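Local structure of luciferase-like enzymeAMP-CoA-ligase (Zophobas atratus, 4W8O) at residues A[53-65]-A[156-169]. The protein probably activates carboxylic acids with ATP to acyl-adenylates and couples them to coenzyme A, as a luciferase-like AMP-CoA ligase of the ANL superfamily. Residues are numbered along the deposited sequence; the frame is centred on the assembly and turned at random.
Sequences TRSTRVALNLQKK and FAEMTLPCGDEKAF
Arg57 reaches out from helix 48-64 and makes one hydrogen bond to Glu166, from NE to OE1, 2.8 Å long and almost straight at 178°. The oxygen lies in the guanidinium plane, yet NE sits above the carboxylate plane, and the two flat groups stand nearly perpendicular (84°); this is a single-bond salt bridge, not a paired one. Pro162 CB rests over one guanidinium face and Thr53 CG2 over the opposite one, while a water links Glu166 OE1 to the carbonyl of Thr53. Cutting Arg57 back to an alanine is likely to leave the Glu166 carboxylate without its charged mate and to open a gap between Pro162 and Thr53. One turn on, Asn61 spends ND2 on two carbonyls at and just past the end of the short helix 156-159: Met159 O at 2.6 Å, approached from above the carbonyl plane, and Leu161 O at 3.1 Å, on a lone pair. With both acceptors near its plane, the amide is fixed in rotation. Met159, bent at chi2 and chi3, curls its thioether back against the helix, where CE lies 3.5 Å from Leu62 CD2, the two side chains crossing at about a right angle. Farther along the loop, Phe169 has CG anti to the backbone N (chi1 177°), which turns its ring inward: CD1 lies 3.6 Å from Leu60 CD2, CD2 touches Thr56 CG2, and CZ meets Ala59 CB at 3.8 Å. At the other border, the edge of Phe156 receives Arg54 NH1, whose stronger partner is Asp82. The segment following edge strand 154-155 thus wraps the helix through apolar contacts at Met159 and Phe169, with directional polar bonds from Arg57 and Asn61 that probably help set the course of the loop between them.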
loop_
_atom_site.group_PDB
_atom_site.type_symbol
_atom_site.label_atom_id
_atom_site.label_comp_id
_atom_site.label_asym_id
_atom_site.label_seq_id
_atom_site.Cartn_x
_atom_site.Cartn_y
_atom_site.Cartn_z
ATOM N N THR A 53 16.246 -6.445 14.389
ATOM C CA THR A 53 17.583 -7.034 14.389
ATOM C C THR A 53 18.035 -7.387 12.971
ATOM O O THR A 53 19.149 -7.040 12.565
ATOM C CB THR A 53 17.630 -8.289 15.281
ATOM O OG1 THR A 53 17.301 -7.918 16.620
ATOM C CG2 THR A 53 19.009 -8.936 15.269
ATOM N N ARG A 54 17.173 -8.065 12.222
ATOM C CA ARG A 54 17.545 -8.528 10.891
ATOM C C ARG A 54 17.685 -7.358 9.917
ATOM O O ARG A 54 18.644 -7.311 9.152
ATOM C CB ARG A 54 16.551 -9.564 10.372
ATOM C CG ARG A 54 16.506 -10.838 11.215
ATOM C CD ARG A 54 16.028 -12.038 10.406
ATOM N NE ARG A 54 14.655 -11.871 9.923
ATOM C CZ ARG A 54 14.174 -12.345 8.770
ATOM N NH1 ARG A 54 14.947 -13.016 7.922
ATOM N NH2 ARG A 54 12.901 -12.129 8.447
ATOM N N SER A 55 16.756 -6.406 9.975
ATOM C CA SER A 55 16.808 -5.239 9.102
ATOM C C SER A 55 18.020 -4.350 9.409
ATOM O O SER A 55 18.610 -3.784 8.496
ATOM C CB SER A 55 15.509 -4.424 9.196
ATOM O OG SER A 55 15.279 -3.961 10.515
ATOM N N THR A 56 18.378 -4.221 10.686
ATOM C CA THR A 56 19.563 -3.444 11.075
ATOM C C THR A 56 20.818 -4.067 10.451
ATOM O O THR A 56 21.657 -3.361 9.890
ATOM C CB THR A 56 19.692 -3.338 12.605
ATOM O OG1 THR A 56 18.562 -2.625 13.133
ATOM C CG2 THR A 56 20.978 -2.616 13.008
ATOM N N ARG A 57 20.909 -5.393 10.505
ATOM C CA ARG A 57 22.045 -6.111 9.933
ATOM C C ARG A 57 22.109 -5.977 8.420
ATOM O O ARG A 57 23.183 -5.752 7.864
ATOM C CB ARG A 57 22.005 -7.586 10.330
ATOM C CG ARG A 57 22.356 -7.821 11.783
ATOM C CD ARG A 57 22.086 -9.254 12.177
ATOM N NE ARG A 57 22.306 -9.480 13.597
ATOM C CZ ARG A 57 22.087 -10.640 14.206
ATOM N NH1 ARG A 57 21.628 -11.684 13.528
ATOM N NH2 ARG A 57 22.322 -10.754 15.506
ATOM N N VAL A 58 20.959 -6.093 7.756
ATOM C CA VAL A 58 20.898 -5.867 6.316
ATOM C C VAL A 58 21.340 -4.446 5.968
ATOM O O VAL A 58 22.103 -4.257 5.021
ATOM C CB VAL A 58 19.495 -6.160 5.745
ATOM C CG1 VAL A 58 19.405 -5.751 4.284
ATOM C CG2 VAL A 58 19.161 -7.640 5.878
ATOM N N ALA A 59 20.870 -3.460 6.735
ATOM C CA ALA A 59 21.220 -2.051 6.507
ATOM C C ALA A 59 22.721 -1.796 6.614
ATOM O O ALA A 59 23.307 -1.115 5.763
ATOM C CB ALA A 59 20.477 -1.148 7.484
ATOM N N LEU A 60 23.334 -2.329 7.667
ATOM C CA LEU A 60 24.776 -2.163 7.873
ATOM C C LEU A 60 25.563 -2.769 6.712
ATOM O O LEU A 60 26.568 -2.217 6.295
ATOM C CB LEU A 60 25.228 -2.775 9.206
ATOM C CG LEU A 60 24.810 -1.987 10.447
ATOM C CD1 LEU A 60 24.956 -2.851 11.691
ATOM C CD2 LEU A 60 25.625 -0.706 10.588
ATOM N N ASN A 61 25.093 -3.890 6.178
ATOM C CA ASN A 61 25.743 -4.487 5.020
ATOM C C ASN A 61 25.487 -3.685 3.742
ATOM O O ASN A 61 26.394 -3.506 2.933
ATOM C CB ASN A 61 25.322 -5.951 4.863
ATOM C CG ASN A 61 25.975 -6.848 5.895
ATOM O OD1 ASN A 61 27.166 -6.705 6.184
ATOM N ND2 ASN A 61 25.205 -7.774 6.459
ATOM N N LEU A 62 24.266 -3.191 3.565
ATOM C CA LEU A 62 23.963 -2.307 2.428
ATOM C C LEU A 62 24.863 -1.060 2.429
ATOM O O LEU A 62 25.292 -0.589 1.376
ATOM C CB LEU A 62 22.487 -1.894 2.433
ATOM C CG LEU A 62 21.469 -2.933 1.949
ATOM C CD1 LEU A 62 20.056 -2.435 2.206
ATOM C CD2 LEU A 62 21.654 -3.262 0.477
ATOM N N GLN A 63 25.145 -0.555 3.623
ATOM C CA GLN A 63 25.992 0.611 3.818
ATOM C C GLN A 63 27.424 0.330 3.354
ATOM O O GLN A 63 28.053 1.158 2.692
ATOM C CB GLN A 63 25.961 0.989 5.305
ATOM C CG GLN A 63 26.454 2.376 5.659
ATOM C CD GLN A 63 26.122 2.725 7.106
ATOM O OE1 GLN A 63 26.538 2.030 8.035
ATOM N NE2 GLN A 63 25.359 3.786 7.300
ATOM N N LYS A 64 27.922 -0.856 3.680
ATOM C CA LYS A 64 29.255 -1.271 3.256
ATOM C C LYS A 64 29.347 -1.433 1.734
ATOM O O LYS A 64 30.422 -1.246 1.161
ATOM C CB LYS A 64 29.658 -2.578 3.961
ATOM C CG LYS A 64 29.847 -2.426 5.464
ATOM C CD LYS A 64 30.170 -3.750 6.139
ATOM C CE LYS A 64 30.480 -3.536 7.610
ATOM N NZ LYS A 64 30.661 -4.813 8.349
ATOM N N LYS A 65 28.226 -1.774 1.095
ATOM C CA LYS A 65 28.153 -1.848 -0.370
ATOM C C LYS A 65 28.063 -0.476 -1.039
ATOM O O LYS A 65 28.012 -0.394 -2.266
ATOM C CB LYS A 65 26.951 -2.681 -0.820
ATOM C CG LYS A 65 27.013 -4.164 -0.506
ATOM C CD LYS A 65 25.727 -4.812 -1.007
ATOM C CE LYS A 65 25.790 -6.322 -0.960
ATOM N NZ LYS A 65 26.738 -6.911 -1.934
ATOM N N PHE A 156 20.220 -13.148 0.174
ATOM C CA PHE A 156 19.642 -12.441 1.307
ATOM C C PHE A 156 20.267 -12.908 2.624
ATOM O O PHE A 156 20.549 -12.100 3.507
ATOM C CB PHE A 156 18.119 -12.630 1.342
ATOM C CG PHE A 156 17.481 -12.147 2.612
ATOM C CD1 PHE A 156 17.337 -10.788 2.860
ATOM C CD2 PHE A 156 17.045 -13.048 3.570
ATOM C CE1 PHE A 156 16.760 -10.339 4.039
ATOM C CE2 PHE A 156 16.468 -12.607 4.748
ATOM C CZ PHE A 156 16.319 -11.249 4.981
ATOM N N ALA A 157 20.478 -14.214 2.744
ATOM C CA ALA A 157 21.108 -14.802 3.928
ATOM C C ALA A 157 22.475 -14.179 4.231
ATOM O O ALA A 157 22.819 -13.976 5.398
ATOM C CB ALA A 157 21.240 -16.308 3.758
ATOM N N GLU A 158 23.246 -13.878 3.186
ATOM C CA GLU A 158 24.526 -13.176 3.342
ATOM C C GLU A 158 24.350 -11.762 3.890
ATOM O O GLU A 158 25.160 -11.310 4.706
ATOM C CB GLU A 158 25.271 -13.102 2.011
ATOM C CG GLU A 158 25.976 -14.393 1.641
ATOM C CD GLU A 158 26.306 -14.504 0.162
ATOM O OE1 GLU A 158 26.191 -13.508 -0.584
ATOM O OE2 GLU A 158 26.691 -15.612 -0.252
ATOM N N MET A 159 23.307 -11.065 3.433
ATOM C CA MET A 159 23.029 -9.696 3.887
ATOM C C MET A 159 22.603 -9.620 5.363
ATOM O O MET A 159 22.722 -8.562 5.981
ATOM C CB MET A 159 21.954 -9.029 3.004
ATOM C CG MET A 159 22.352 -8.782 1.556
ATOM S SD MET A 159 23.812 -7.728 1.376
ATOM C CE MET A 159 23.135 -6.150 1.885
ATOM N N THR A 160 22.105 -10.725 5.923
ATOM C CA THR A 160 21.717 -10.771 7.331
ATOM C C THR A 160 22.887 -11.124 8.260
ATOM O O THR A 160 22.694 -11.211 9.472
ATOM C CB THR A 160 20.575 -11.785 7.585
ATOM O OG1 THR A 160 21.011 -13.109 7.248
ATOM C CG2 THR A 160 19.334 -11.434 6.765
ATOM N N LEU A 161 24.085 -11.338 7.707
ATOM C CA LEU A 161 25.246 -11.689 8.527
ATOM C C LEU A 161 25.561 -10.539 9.478
ATOM O O LEU A 161 25.748 -9.407 9.026
ATOM C CB LEU A 161 26.481 -11.984 7.663
ATOM C CG LEU A 161 26.459 -13.234 6.770
ATOM C CD1 LEU A 161 27.672 -13.228 5.847
ATOM C CD2 LEU A 161 26.396 -14.527 7.579
ATOM N N PRO A 162 25.614 -10.820 10.794
ATOM C CA PRO A 162 25.892 -9.754 11.747
ATOM C C PRO A 162 27.312 -9.220 11.612
ATOM O O PRO A 162 28.256 -9.998 11.543
ATOM C CB PRO A 162 25.706 -10.434 13.107
ATOM C CG PRO A 162 25.915 -11.878 12.847
ATOM C CD PRO A 162 25.420 -12.121 11.457
ATOM N N CYS A 163 27.443 -7.901 11.544
ATOM C CA CYS A 163 28.743 -7.242 11.575
ATOM C C CYS A 163 28.546 -5.745 11.717
ATOM O O CYS A 163 27.542 -5.190 11.264
ATOM C CB CYS A 163 29.575 -7.542 10.321
ATOM S SG CYS A 163 31.114 -6.583 10.228
ATOM N N GLY A 164 29.520 -5.095 12.346
ATOM C CA GLY A 164 29.430 -3.678 12.639
ATOM C C GLY A 164 28.768 -3.464 13.979
ATOM O O GLY A 164 28.373 -4.416 14.657
ATOM N N ASP A 165 28.656 -2.201 14.359
ATOM C CA ASP A 165 28.076 -1.831 15.632
ATOM C C ASP A 165 26.556 -1.802 15.476
ATOM O O ASP A 165 25.963 -0.761 15.188
ATOM C CB ASP A 165 28.632 -0.474 16.074
ATOM C CG ASP A 165 28.386 -0.188 17.537
ATOM O OD1 ASP A 165 27.437 -0.765 18.119
ATOM O OD2 ASP A 165 29.147 0.626 18.102
ATOM N N GLU A 166 25.940 -2.965 15.655
ATOM C CA GLU A 166 24.491 -3.098 15.543
ATOM C C GLU A 166 23.801 -2.267 16.605
ATOM O O GLU A 166 22.764 -1.653 16.356
ATOM C CB GLU A 166 24.072 -4.563 15.672
ATOM C CG GLU A 166 24.509 -5.422 14.496
ATOM C CD GLU A 166 24.300 -6.906 14.732
ATOM O OE1 GLU A 166 23.204 -7.312 15.171
ATOM O OE2 GLU A 166 25.240 -7.677 14.457
ATOM N N LYS A 167 24.410 -2.229 17.781
ATOM C CA LYS A 167 23.847 -1.530 18.923
ATOM C C LYS A 167 23.759 -0.030 18.675
ATOM O O LYS A 167 22.775 0.607 19.053
ATOM C CB LYS A 167 24.702 -1.803 20.161
ATOM C CG LYS A 167 23.972 -1.578 21.466
ATOM C CD LYS A 167 24.848 -1.969 22.643
ATOM C CE LYS A 167 24.031 -2.070 23.913
ATOM N NZ LYS A 167 24.844 -2.616 25.030
ATOM N N ALA A 168 24.780 0.524 18.028
ATOM C CA ALA A 168 24.860 1.961 17.795
ATOM C C ALA A 168 24.101 2.418 16.553
ATOM O O ALA A 168 23.826 3.609 16.406
ATOM C CB ALA A 168 26.316 2.392 17.698
ATOM N N PHE A 169 23.770 1.497 15.650
ATOM C CA PHE A 169 23.159 1.896 14.384
ATOM C C PHE A 169 21.886 2.700 14.598
ATOM O O PHE A 169 21.034 2.342 15.414
ATOM C CB PHE A 169 22.857 0.697 13.495
ATOM C CG PHE A 169 22.153 1.065 12.218
ATOM C CD1 PHE A 169 22.867 1.563 11.136
ATOM C CD2 PHE A 169 20.775 0.931 12.102
ATOM C CE1 PHE A 169 22.226 1.911 9.966
ATOM C CE2 PHE A 169 20.125 1.277 10.927
ATOM C CZ PHE A 169 20.851 1.768 9.861
HETATM O O HOH W 1 20.993 -5.807 14.499
HETATM O O HOH W 2 27.782 -5.415 8.491
#